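Local coordinates for solute-binding periplasmic protein of iron/siderophore ABC transporter (Yersinia pestis, PDB 6B2Y) that probably captures a chelated metal, such as an iron-siderophore complex, in the periplasm and hands it to an ABC transporter for import, at residues Q344-A347 / K348-Y351. Sequence-based numbering, arbitrary orientation.
Sequences QSFA and KWFY
Phe346 O accepts the backbone N-H of Phe350 at 2.9 Å (O to N) and also lies over one face of that residue's ring, about 3.0 Å above its plane and displaced from the ring centre. Because chi1 of Phe350 is -61°, CG lies anti to the carbonyl carbon and the ring folds back along the helix onto the preceding turn. The same ring meets the CB of Phe346 in a CH-pi contact, 4.3 Å from CB to the ring centroid. One residue earlier the pattern recurs: Ser345 O takes the N-H of Trp349 at 3.0 Å (O to N), while the indole rests a face on that oxygen, with CG 3.2 Å from Ser345 O. The i to i+4 spacing of a helix can thus bring a ring over the very carbonyl that its own N-H bonds, here twice in succession. Phe346, Trp349 and Phe350 form an aromatic cluster at the C-terminal end of helix 340-350, which packs in the periplasmic-binding-protein fold against the mixed sheet: Phe346 and Phe350 touch Ile277, and Trp349 stacks on Tyr327. Within the cluster, Phe346 CD1 reaches Trp349 CZ3 at 3.6 Å, but the near-parallel planes, 27° apart, are displaced laterally, with little of one face over the other. Ala347 O bonds to Tyr351 N at 2.9 Å just as Tyr351 leaves helical geometry, and Tyr351 OH is held by Gly247 O.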
loop_
_atom_site.group_PDB
_atom_site.type_symbol
_atom_site.label_atom_id
_atom_site.label_comp_id
_atom_site.label_asym_id
_atom_site.label_seq_id
_atom_site.Cartn_x
_atom_site.Cartn_y
_atom_site.Cartn_z
ATOM N N GLN A 344 -0.750 -3.136 -12.191
ATOM C CA GLN A 344 -0.134 -3.118 -13.516
ATOM C C GLN A 344 1.113 -3.990 -13.552
ATOM O O GLN A 344 1.349 -4.704 -14.538
ATOM C CB GLN A 344 0.206 -1.686 -13.930
ATOM C CG GLN A 344 -0.994 -0.827 -14.290
ATOM C CD GLN A 344 -0.576 0.503 -14.879
ATOM O OE1 GLN A 344 0.604 0.872 -14.840
ATOM N NE2 GLN A 344 -1.523 1.227 -15.422
ATOM N N SER A 345 1.927 -3.945 -12.492
ATOM C CA SER A 345 3.128 -4.778 -12.454
ATOM C C SER A 345 2.770 -6.261 -12.445
ATOM O O SER A 345 3.384 -7.058 -13.167
ATOM C CB SER A 345 3.981 -4.433 -11.228
ATOM O OG SER A 345 4.632 -3.189 -11.407
ATOM N N PHE A 346 1.775 -6.654 -11.638
ATOM C CA PHE A 346 1.329 -8.047 -11.640
ATOM C C PHE A 346 0.910 -8.481 -13.039
ATOM O O PHE A 346 1.314 -9.548 -13.520
ATOM C CB PHE A 346 0.156 -8.252 -10.678
ATOM C CG PHE A 346 0.533 -8.223 -9.227
ATOM C CD1 PHE A 346 1.779 -7.739 -8.821
ATOM C CD2 PHE A 346 -0.361 -8.651 -8.263
ATOM C CE1 PHE A 346 2.113 -7.702 -7.484
ATOM C CE2 PHE A 346 -0.042 -8.608 -6.922
ATOM C CZ PHE A 346 1.224 -8.138 -6.529
ATOM N N ALA A 347 0.072 -7.677 -13.690
ATOM C CA ALA A 347 -0.458 -8.045 -15.001
ATOM C C ALA A 347 0.663 -8.219 -16.019
ATOM O O ALA A 347 0.660 -9.177 -16.805
ATOM C CB ALA A 347 -1.440 -6.984 -15.481
ATOM N N LYS A 348 1.619 -7.297 -16.020
ATOM C CA LYS A 348 2.726 -7.376 -16.971
ATOM C C LYS A 348 3.587 -8.608 -16.718
ATOM O O LYS A 348 4.119 -9.203 -17.665
ATOM C CB LYS A 348 3.559 -6.095 -16.905
ATOM C CG LYS A 348 4.482 -5.866 -18.100
ATOM C CD LYS A 348 5.299 -4.605 -17.925
ATOM C CE LYS A 348 6.345 -4.467 -19.019
ATOM N NZ LYS A 348 5.745 -4.064 -20.320
ATOM N N TRP A 349 3.773 -8.990 -15.448
ATOM C CA TRP A 349 4.476 -10.235 -15.154
ATOM C C TRP A 349 3.684 -11.448 -15.625
ATOM O O TRP A 349 4.261 -12.389 -16.188
ATOM C CB TRP A 349 4.750 -10.370 -13.660
ATOM C CG TRP A 349 5.654 -9.333 -13.093
ATOM C CD1 TRP A 349 6.625 -8.631 -13.749
ATOM C CD2 TRP A 349 5.684 -8.887 -11.729
ATOM N NE1 TRP A 349 7.254 -7.763 -12.875
ATOM C CE2 TRP A 349 6.701 -7.913 -11.629
ATOM C CE3 TRP A 349 4.951 -9.220 -10.586
ATOM C CZ2 TRP A 349 6.992 -7.262 -10.434
ATOM C CZ3 TRP A 349 5.247 -8.579 -9.397
ATOM C CH2 TRP A 349 6.259 -7.613 -9.329
ATOM N N PHE A 350 2.358 -11.446 -15.401
ATOM C CA PHE A 350 1.552 -12.628 -15.690
ATOM C C PHE A 350 1.424 -12.848 -17.187
ATOM O O PHE A 350 1.372 -13.993 -17.649
ATOM C CB PHE A 350 0.139 -12.505 -15.093
ATOM C CG PHE A 350 0.089 -12.371 -13.584
ATOM C CD1 PHE A 350 1.222 -12.539 -12.792
ATOM C CD2 PHE A 350 -1.120 -12.072 -12.958
ATOM C CE1 PHE A 350 1.154 -12.400 -11.412
ATOM C CE2 PHE A 350 -1.202 -11.941 -11.577
ATOM C CZ PHE A 350 -0.060 -12.096 -10.801
ATOM N N TYR A 351 1.302 -11.769 -17.953
ATOM C CA TYR A 351 1.076 -11.838 -19.398
ATOM C C TYR A 351 2.029 -10.872 -20.084
ATOM O O TYR A 351 1.621 -9.804 -20.555
ATOM C CB TYR A 351 -0.385 -11.524 -19.730
ATOM C CG TYR A 351 -1.371 -12.412 -19.000
ATOM C CD1 TYR A 351 -1.693 -13.676 -19.484
ATOM C CD2 TYR A 351 -1.992 -11.987 -17.827
ATOM C CE1 TYR A 351 -2.577 -14.493 -18.822
ATOM C CE2 TYR A 351 -2.893 -12.804 -17.157
ATOM C CZ TYR A 351 -3.199 -14.053 -17.670
ATOM O OH TYR A 351 -4.089 -14.886 -17.027
#